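Local coordinates for L protein (CAS virus, PDB 5MV0) that probably cleaves capped RNA through its N-terminal endonuclease domain, to supply primers for transcription by the viral polymerase (cap-snatching), at residues B[58-63]-B[88-93]; B[95-100]-B[134-139]; B[119-124]-B[138-143]. All blocks are in the same frame, centred on the assembly; numbering follows the deposited sequence. Where two conformers were deposited one is given.

Contact 1. Residues B[58-63]-B[88-93]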
loop_
_atom_site.group_PDB
_atom_site.type_symbol
_atom_site.label_atom_id
_atom_site.label_comp_id
_atom_site.label_asym_id
_atom_site.label_seq_id
_atom_site.Cartn_x
_atom_site.Cartn_y
_atom_site.Cartn_z
ATOM N N GLY B 58 0.005 21.539 -0.708
ATOM C CA GLY B 58 0.687 21.437 -1.983
ATOM C C GLY B 58 2.201 21.459 -1.918
ATOM O O GLY B 58 2.844 21.913 -2.870
ATOM N N ILE B 59 2.796 20.960 -0.834
ATOM C CA ILE B 59 4.245 20.981 -0.667
ATOM C C ILE B 59 4.772 19.548 -0.582
ATOM O O ILE B 59 4.014 18.584 -0.516
ATOM C CB ILE B 59 4.668 21.791 0.572
ATOM C CG1 ILE B 59 4.220 21.080 1.841
ATOM C CG2 ILE B 59 4.059 23.197 0.536
ATOM C CD1 ILE B 59 4.674 21.785 3.097
ATOM N N ILE B 60 6.094 19.432 -0.568
ATOM C CA ILE B 60 6.776 18.139 -0.558
ATOM C C ILE B 60 6.821 17.594 0.862
ATOM O O ILE B 60 7.237 18.291 1.791
ATOM C CB ILE B 60 8.195 18.281 -1.131
ATOM C CG1 ILE B 60 8.141 18.710 -2.599
ATOM C CG2 ILE B 60 9.002 16.995 -0.957
ATOM C CD1 ILE B 60 9.450 19.285 -3.078
ATOM N N HIS B 61 6.405 16.343 1.033
ATOM C CA HIS B 61 6.618 15.647 2.300
ATOM C C HIS B 61 8.077 15.221 2.393
ATOM O O HIS B 61 8.578 14.498 1.524
ATOM C CB HIS B 61 5.700 14.435 2.396
ATOM C CG HIS B 61 5.706 13.762 3.733
ATOM N ND1 HIS B 61 5.324 12.445 3.898
ATOM C CD2 HIS B 61 6.016 14.222 4.969
ATOM C CE1 HIS B 61 5.415 12.120 5.176
ATOM N NE2 HIS B 61 5.828 13.181 5.849
ATOM N N ASN B 62 8.754 15.652 3.455
ATOM C CA ASN B 62 10.218 15.562 3.541
ATOM C C ASN B 62 10.674 14.203 4.092
ATOM O O ASN B 62 11.360 14.111 5.112
ATOM C CB ASN B 62 10.748 16.710 4.395
ATOM C CG ASN B 62 12.261 16.744 4.473
ATOM O OD1 ASN B 62 12.955 16.151 3.643
ATOM N ND2 ASN B 62 12.783 17.453 5.469
ATOM N N THR B 63 10.327 13.135 3.366
ATOM C CA THR B 63 10.685 11.783 3.801
ATOM C C THR B 63 12.179 11.486 3.690
ATOM O O THR B 63 12.662 10.559 4.350
ATOM C CB THR B 63 9.909 10.730 3.000
ATOM O OG1 THR B 63 10.303 10.782 1.624
ATOM C CG2 THR B 63 8.417 10.972 3.101
ATOM N N ASP B 88 8.925 18.960 8.469
ATOM C CA ASP B 88 8.067 17.877 7.993
ATOM C C ASP B 88 7.799 17.993 6.498
ATOM O O ASP B 88 7.638 16.980 5.807
ATOM C CB ASP B 88 6.751 17.887 8.759
ATOM C CG ASP B 88 6.922 17.514 10.201
ATOM O OD1 ASP B 88 7.820 16.688 10.490
ATOM O OD2 ASP B 88 6.169 18.055 11.039
ATOM N N GLY B 89 7.733 19.212 5.987
ATOM C CA GLY B 89 7.512 19.415 4.571
ATOM C C GLY B 89 8.104 20.738 4.161
ATOM O O GLY B 89 8.421 21.586 5.006
ATOM N N TYR B 90 8.264 20.900 2.850
ATOM C CA TYR B 90 8.824 22.132 2.309
ATOM C C TYR B 90 8.473 22.240 0.834
ATOM O O TYR B 90 8.107 21.256 0.187
ATOM C CB TYR B 90 10.346 22.185 2.474
ATOM C CG TYR B 90 11.064 21.227 1.550
ATOM C CD1 TYR B 90 11.586 21.660 0.331
ATOM C CD2 TYR B 90 11.206 19.884 1.886
ATOM C CE1 TYR B 90 12.234 20.779 -0.526
ATOM C CE2 TYR B 90 11.861 19.000 1.041
ATOM C CZ TYR B 90 12.371 19.455 -0.165
ATOM O OH TYR B 90 13.014 18.583 -1.009
ATOM N N THR B 91 8.607 23.452 0.308
ATOM C CA THR B 91 8.674 23.629 -1.133
ATOM C C THR B 91 9.463 24.897 -1.429
ATOM O O THR B 91 9.489 25.834 -0.625
ATOM C CB THR B 91 7.281 23.675 -1.782
ATOM O OG1 THR B 91 7.417 23.486 -3.197
ATOM C CG2 THR B 91 6.586 25.003 -1.509
ATOM N N ILE B 92 10.147 24.895 -2.571
ATOM C CA ILE B 92 10.878 26.052 -3.071
ATOM C C ILE B 92 10.195 26.512 -4.347
ATOM O O ILE B 92 10.198 25.801 -5.362
ATOM C CB ILE B 92 12.354 25.729 -3.325
ATOM C CG1 ILE B 92 13.001 25.258 -2.029
ATOM C CG2 ILE B 92 13.071 26.959 -3.897
ATOM C CD1 ILE B 92 14.305 24.580 -2.234
ATOM N N ASP B 93 9.605 27.698 -4.296
ATOM C CA ASP B 93 8.974 28.317 -5.456
ATOM C C ASP B 93 9.956 29.355 -5.991
ATOM O O ASP B 93 10.016 30.481 -5.492
ATOM C CB ASP B 93 7.642 28.941 -5.064
ATOM C CG ASP B 93 6.876 29.494 -6.250
ATOM O OD1 ASP B 93 7.453 29.618 -7.351
ATOM O OD2 ASP B 93 5.685 29.824 -6.066
HETATM O O HOH W 1 4.960 22.259 -3.953
#
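Ile-60 and Tyr-90 face each other as the hydrogen-bonded pair of a short antiparallel β-pairing at the margin of the mixed sheet of this PD-(D/E)XK-type nuclease domain. Ile-60 N bonds to Tyr-90 O at 2.8 Å, and Tyr-90 N returns a bond to Ile-60 O at 3.0 Å. On the side of these two residues the phenol ring leans over the isoleucine. Tyr-90 CG sits between its own backbone N and carbonyl carbon (chi1 72°), and one face of the ring lies over Ile-60 CB, with CE2 4.0 Å from Ile-60 CG2. Ile-60 CD1 reaches the other half of the ring, toward CE1 and CZ. Asn-62 meets the same ring near CE2, its amide plane almost perpendicular to the phenol. The ND2 of Asn-62 is bonded to the carbonyls of Pro-87 and Ile-66, which fixes the turn of this amide. Ile-59 packs against strand 89-93, crossing Thr-91 obliquely: its CD1 lies 3.7 Å from Gly-89 C, against a residue with no side chain, while its CG2 meets Thr-91 CG2, also at 3.7 Å. His-61 pairs with Gly-89 in the non-hydrogen-bonded position, and its NE2 is bonded to Glu-50. Asp-88 OD2 accepts from Ala-104 N, and Asp-88 OD1 lies close to Glu-50 OE2; a Pro-Asp pair with clustered carboxylates is consistent with the acidic centre of PD-(D/E)XK nucleases. Asp-88 O receives Asn-62 N at 2.9 Å, nearly straight (168°), and the His-61 ring brings its edge to the same oxygen, CD2 lying 3.3 Å away near the ring plane.

Contact 2. Residues B[95-100]-B[134-139]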
loop_
_atom_site.group_PDB
_atom_site.type_symbol
_atom_site.label_atom_id
_atom_site.label_comp_id
_atom_site.label_asym_id
_atom_site.label_seq_id
_atom_site.Cartn_x
_atom_site.Cartn_y
_atom_site.Cartn_z
ATOM N N ALA B 95 9.886 30.715 -8.908
ATOM C CA ALA B 95 9.138 31.741 -9.624
ATOM C C ALA B 95 8.779 32.897 -8.699
ATOM O O ALA B 95 9.028 34.065 -9.018
ATOM C CB ALA B 95 7.877 31.134 -10.239
ATOM N N ASN B 96 8.204 32.585 -7.541
ATOM C CA ASN B 96 7.781 33.580 -6.567
ATOM C C ASN B 96 8.839 33.883 -5.519
ATOM O O ASN B 96 8.543 34.600 -4.562
ATOM C CB ASN B 96 6.494 33.122 -5.874
ATOM C CG ASN B 96 5.288 33.167 -6.793
ATOM O OD1 ASN B 96 5.206 34.010 -7.693
ATOM N ND2 ASN B 96 4.341 32.264 -6.565
ATOM N N MET B 97 10.055 33.354 -5.674
ATOM C CA MET B 97 11.125 33.522 -4.692
ATOM C C MET B 97 10.605 33.287 -3.276
ATOM O O MET B 97 10.728 34.136 -2.387
ATOM C CB MET B 97 11.752 34.907 -4.814
ATOM C CG MET B 97 11.979 35.334 -6.243
ATOM S SD MET B 97 13.684 35.089 -6.710
ATOM C CE MET B 97 14.459 36.259 -5.611
ATOM N N THR B 98 9.980 32.128 -3.078
ATOM C CA THR B 98 9.332 31.805 -1.815
ATOM C C THR B 98 9.722 30.396 -1.387
ATOM O O THR B 98 9.743 29.475 -2.213
ATOM C CB THR B 98 7.808 31.918 -1.927
ATOM O OG1 THR B 98 7.450 33.250 -2.318
ATOM C CG2 THR B 98 7.150 31.603 -0.587
ATOM N N ILE B 99 10.058 30.247 -0.110
ATOM C CA ILE B 99 10.262 28.950 0.525
ATOM C C ILE B 99 9.167 28.771 1.564
ATOM O O ILE B 99 8.881 29.696 2.331
ATOM C CB ILE B 99 11.651 28.849 1.177
ATOM C CG1 ILE B 99 12.743 28.894 0.102
ATOM C CG2 ILE B 99 11.752 27.580 2.036
ATOM C CD1 ILE B 99 14.130 29.207 0.651
ATOM N N ILE B 100 8.542 27.594 1.578
ATOM C CA ILE B 100 7.580 27.228 2.609
ATOM C C ILE B 100 8.153 26.054 3.397
ATOM O O ILE B 100 8.768 25.152 2.817
ATOM C CB ILE B 100 6.213 26.875 1.991
ATOM C CG1 ILE B 100 5.669 28.065 1.182
ATOM C CG2 ILE B 100 5.228 26.472 3.063
ATOM C CD1 ILE B 100 4.479 27.724 0.312
ATOM N N GLU B 134 17.582 38.680 1.489
ATOM C CA GLU B 134 17.946 38.332 0.123
ATOM C C GLU B 134 16.788 38.487 -0.849
ATOM O O GLU B 134 16.906 38.066 -2.005
ATOM C CB GLU B 134 18.478 36.894 0.070
ATOM C CG GLU B 134 19.672 36.640 0.972
ATOM C CD GLU B 134 20.847 37.560 0.663
ATOM O OE1 GLU B 134 21.194 37.715 -0.530
ATOM O OE2 GLU B 134 21.421 38.129 1.614
ATOM N N GLY B 135 15.670 39.062 -0.411
ATOM C CA GLY B 135 14.535 39.237 -1.298
ATOM C C GLY B 135 13.611 38.043 -1.398
ATOM O O GLY B 135 12.703 38.049 -2.236
ATOM N N TRP B 136 13.820 37.016 -0.581
ATOM C CA TRP B 136 12.987 35.821 -0.576
ATOM C C TRP B 136 11.929 35.908 0.518
ATOM O O TRP B 136 12.090 36.605 1.522
ATOM C CB TRP B 136 13.843 34.566 -0.358
ATOM C CG TRP B 136 14.574 34.100 -1.582
ATOM C CD1 TRP B 136 15.653 34.697 -2.180
ATOM C CD2 TRP B 136 14.293 32.924 -2.344
ATOM N NE1 TRP B 136 16.050 33.968 -3.274
ATOM C CE2 TRP B 136 15.235 32.872 -3.395
ATOM C CE3 TRP B 136 13.338 31.906 -2.239
ATOM C CZ2 TRP B 136 15.246 31.846 -4.330
ATOM C CZ3 TRP B 136 13.346 30.891 -3.173
ATOM C CH2 TRP B 136 14.293 30.870 -4.210
ATOM N N LEU B 137 10.837 35.184 0.310
ATOM C CA LEU B 137 9.862 34.934 1.362
ATOM C C LEU B 137 10.154 33.581 2.007
ATOM O O LEU B 137 10.539 32.625 1.330
ATOM C CB LEU B 137 8.432 34.965 0.811
ATOM C CG LEU B 137 7.606 36.250 0.964
ATOM C CD1 LEU B 137 8.428 37.492 0.675
ATOM C CD2 LEU B 137 6.369 36.208 0.072
ATOM N N PHE B 138 9.988 33.512 3.320
ATOM C CA PHE B 138 10.196 32.283 4.078
ATOM C C PHE B 138 8.974 32.124 4.976
ATOM O O PHE B 138 8.861 32.787 6.008
ATOM C CB PHE B 138 11.493 32.334 4.878
ATOM C CG PHE B 138 11.810 31.052 5.604
ATOM C CD1 PHE B 138 12.250 29.938 4.911
ATOM C CD2 PHE B 138 11.668 30.969 6.976
ATOM C CE1 PHE B 138 12.541 28.754 5.575
ATOM C CE2 PHE B 138 11.963 29.795 7.648
ATOM C CZ PHE B 138 12.403 28.684 6.940
ATOM N N ASN B 139 8.052 31.256 4.580
ATOM C CA ASN B 139 6.788 31.095 5.283
ATOM C C ASN B 139 6.829 29.809 6.105
ATOM O O ASN B 139 6.909 28.703 5.555
ATOM C CB ASN B 139 5.625 31.109 4.295
ATOM C CG ASN B 139 5.505 32.441 3.561
ATOM O OD1 ASN B 139 6.017 33.468 4.020
ATOM N ND2 ASN B 139 4.820 32.429 2.423
#
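The indole of Trp-136 carries Met-97 on one face, at the start of a parallel strand pair in a β-α-β crossover whose connection includes helices 110-122 and 127-133. Met-97 CA stands 3.8 Å from the centroid of the six-membered ring, 18° off its normal, a CH-pi contact, and the CE methyl lies over the same face, 3.6 Å from NE1. The sulfur approaches the five-membered ring obliquely, completing a Met-aromatic contact. Bends at chi2 and chi3 fold the methionine back over the indole. Ile-99 comes obliquely to the indole with CG1 and CD1 near CE3, and to the second ring with its other branch, Ile-99 CG2 lying 3.8 Å from Phe-138 CD1, so it joins the two aromatic rings. Gly-135, with positive phi, closes helix 127-133 in a Schellman motif just before the strand. The backbones then bond alternately and nearly straight: Leu-137 N to Met-97 O (2.9 Å), Ile-99 N to Leu-137 O (2.8 Å) and Asn-139 N to Ile-99 O (2.9 Å). Thr-98 lies on the other side of the sheet from Ile-99, against Leu-137 CB. Its hydroxyl turns back within its own segment: OG1 donates to Asn-96 O at 2.8 Å from above the carbonyl plane.

Contact 3. Residues B[119-124]-B[138-143]; sequences SDKLKY and FNIIVI. With PO4 (phosphate ion), chain H.
Tyr-124 and Ile-140 run past each other in opposite directions: Ile-140 CD1 lies 3.6 Å from Tyr-124 CB, while Ile-140 CG2 lies over one face of the phenol, 4.3 Å from the ring centroid and 21° off the normal, a CH-pi contact. In Ile-140, chi1 (-56°) sets CG1 anti to the carbonyl carbon, and a nearly extended chi2 (157°) carries CD1 on to the tyrosine. Phe-138 crosses the tyrosine at about a right angle. Tyr-124 CD1 is at the phenylalanine edge, in its plane, 3.9 Å from CZ. One turn back, Asp-120 CB rests on Val-142 CG1 (3.9 Å), and the Lys-121 chain, extended to CE and then bent, ends with NZ 4.4 Å from Ile-140 CD1. Tyr-124 OH bonds to Glu-103 and Asp-120 OD1 forms a salt bridge with Lys-116, while a water lies between Asp-120 OD2 and Ile-143 O. Ser-119 OG may donate to O4 of a phosphate ion, probably from the crystallisation liquor, though Lys-116 O competes for its proton; Ser-67, Asn-69 and His-84 of the second subunit bond the ion. The contact lays residues 119-124 on strand 137-145, with helix 127-133 flanking Phe-138 and strand 98-106 next in the sheet.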
loop_
_atom_site.group_PDB
_atom_site.type_symbol
_atom_site.label_atom_id
_atom_site.label_comp_id
_atom_site.label_asym_id
_atom_site.label_seq_id
_atom_site.Cartn_x
_atom_site.Cartn_y
_atom_site.Cartn_z
ATOM N N SER B 119 7.001 25.716 20.552
ATOM C CA SER B 119 8.290 25.037 20.487
ATOM C C SER B 119 8.738 24.840 19.045
ATOM O O SER B 119 9.926 24.978 18.737
ATOM C CB SER B 119 8.215 23.692 21.202
ATOM O OG SER B 119 7.379 22.809 20.472
ATOM N N ASP B 120 7.804 24.516 18.142
ATOM C CA ASP B 120 8.180 24.266 16.753
ATOM C C ASP B 120 8.598 25.553 16.048
ATOM O O ASP B 120 9.597 25.580 15.318
ATOM C CB ASP B 120 7.027 23.607 15.997
ATOM C CG ASP B 120 6.958 22.104 16.221
ATOM O OD1 ASP B 120 7.834 21.544 16.934
ATOM O OD2 ASP B 120 6.037 21.482 15.638
ATOM N N LYS B 121 7.842 26.632 16.241
ATOM C CA LYS B 121 8.200 27.876 15.571
ATOM C C LYS B 121 9.502 28.447 16.118
ATOM O O LYS B 121 10.253 29.084 15.378
ATOM C CB LYS B 121 7.071 28.900 15.699
ATOM C CG LYS B 121 7.146 29.971 14.617
ATOM C CD LYS B 121 5.863 30.773 14.497
ATOM C CE LYS B 121 5.924 31.687 13.276
ATOM N NZ LYS B 121 7.178 32.493 13.237
ATOM N N LEU B 122 9.804 28.210 17.394
ATOM C CA LEU B 122 11.020 28.775 17.970
ATOM C C LEU B 122 12.287 28.173 17.374
ATOM O O LEU B 122 13.347 28.802 17.451
ATOM C CB LEU B 122 11.020 28.589 19.485
ATOM C CG LEU B 122 10.209 29.612 20.291
ATOM C CD1 LEU B 122 10.152 29.208 21.757
ATOM C CD2 LEU B 122 10.798 31.020 20.142
ATOM N N LYS B 123 12.208 26.973 16.788
ATOM C CA LYS B 123 13.386 26.393 16.146
ATOM C C LYS B 123 13.956 27.322 15.087
ATOM O O LYS B 123 15.165 27.306 14.831
ATOM C CB LYS B 123 13.051 25.050 15.485
ATOM C CG LYS B 123 12.458 23.983 16.387
ATOM C CD LYS B 123 12.450 22.620 15.654
ATOM C CE LYS B 123 11.631 22.672 14.373
ATOM N NZ LYS B 123 11.515 21.309 13.751
ATOM N N TYR B 124 13.095 28.113 14.448
ATOM C CA TYR B 124 13.426 28.855 13.243
ATOM C C TYR B 124 13.915 30.282 13.516
ATOM O O TYR B 124 13.993 31.079 12.576
ATOM C CB TYR B 124 12.209 28.889 12.317
ATOM C CG TYR B 124 11.867 27.539 11.714
ATOM C CD1 TYR B 124 12.414 27.148 10.502
ATOM C CD2 TYR B 124 11.002 26.657 12.363
ATOM C CE1 TYR B 124 12.114 25.917 9.947
ATOM C CE2 TYR B 124 10.705 25.415 11.815
ATOM C CZ TYR B 124 11.259 25.056 10.605
ATOM O OH TYR B 124 10.974 23.828 10.032
ATOM N N PHE B 138 9.988 33.512 3.320
ATOM C CA PHE B 138 10.196 32.283 4.078
ATOM C C PHE B 138 8.974 32.124 4.976
ATOM O O PHE B 138 8.861 32.787 6.008
ATOM C CB PHE B 138 11.493 32.334 4.878
ATOM C CG PHE B 138 11.810 31.052 5.604
ATOM C CD1 PHE B 138 12.250 29.938 4.911
ATOM C CD2 PHE B 138 11.668 30.969 6.976
ATOM C CE1 PHE B 138 12.541 28.754 5.575
ATOM C CE2 PHE B 138 11.963 29.795 7.648
ATOM C CZ PHE B 138 12.403 28.684 6.940
ATOM N N ASN B 139 8.052 31.256 4.580
ATOM C CA ASN B 139 6.788 31.095 5.283
ATOM C C ASN B 139 6.829 29.809 6.105
ATOM O O ASN B 139 6.909 28.703 5.555
ATOM C CB ASN B 139 5.625 31.109 4.295
ATOM C CG ASN B 139 5.505 32.441 3.561
ATOM O OD1 ASN B 139 6.017 33.468 4.020
ATOM N ND2 ASN B 139 4.820 32.429 2.423
ATOM N N ILE B 140 6.769 29.962 7.424
ATOM C CA ILE B 140 6.802 28.843 8.358
ATOM C C ILE B 140 5.364 28.530 8.731
ATOM O O ILE B 140 4.705 29.326 9.404
ATOM C CB ILE B 140 7.630 29.166 9.605
ATOM C CG1 ILE B 140 9.040 29.588 9.218
ATOM C CG2 ILE B 140 7.654 27.968 10.565
ATOM C CD1 ILE B 140 9.724 30.429 10.288
ATOM N N ILE B 141 4.869 27.376 8.297
ATOM C CA ILE B 141 3.520 26.935 8.625
ATOM C C ILE B 141 3.627 25.891 9.728
ATOM O O ILE B 141 4.305 24.869 9.570
ATOM C CB ILE B 141 2.794 26.388 7.386
ATOM C CG1 ILE B 141 2.787 27.460 6.292
ATOM C CG2 ILE B 141 1.363 25.969 7.741
ATOM C CD1 ILE B 141 2.126 27.043 4.984
ATOM N N VAL B 142 2.978 26.155 10.855
ATOM C CA VAL B 142 3.029 25.289 12.024
ATOM C C VAL B 142 1.597 24.906 12.365
ATOM O O VAL B 142 0.770 25.776 12.664
ATOM C CB VAL B 142 3.731 25.977 13.208
ATOM C CG1 VAL B 142 3.821 25.046 14.415
ATOM C CG2 VAL B 142 5.116 26.441 12.785
ATOM N N ILE B 143 1.302 23.611 12.300
ATOM C CA ILE B 143 -0.041 23.082 12.511
ATOM C C ILE B 143 0.019 22.059 13.635
ATOM O O ILE B 143 0.829 21.127 13.586
ATOM C CB ILE B 143 -0.596 22.438 11.227
ATOM C CG1 ILE B 143 -0.864 23.489 10.156
ATOM C CG2 ILE B 143 -1.868 21.611 11.499
ATOM C CD1 ILE B 143 -1.124 22.848 8.785
HETATM P P PO4 H . 8.433 19.990 22.893
HETATM O O1 PO4 H . 8.370 18.627 23.537
HETATM O O2 PO4 H . 7.937 21.009 23.891
HETATM O O3 PO4 H . 9.847 20.337 22.522
HETATM O O4 PO4 H . 7.572 20.028 21.659
HETATM O O HOH W 2 3.285 21.244 15.231
#

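All three contacts reach one sheet, with centres 14 to 15 Å apart: contacts 1 and 2 are strand pairings within it, and contact 3 packs a helical segment on strand 137-145. Contacts 1 and 2 are joined by the hairpin of strands 89-93 and 98-106, through probable hydrogen bonds from Asp-93 N to Thr-98 O (2.7 Å) and from Ile-100 N to Thr-91 O (3.0 Å). Contacts 2 and 3 share Phe-138 and Asn-139. Contacts 1 and 3 do not touch, their nearest atoms being about 6 Å apart. Glu-103 meets Asp-88 of contact 1 and is bonded by Lys-123 and Tyr-124 of contact 3; such an acidic pair forms the metal site in PD-(D/E)XK nucleases, so both contacts probably border it.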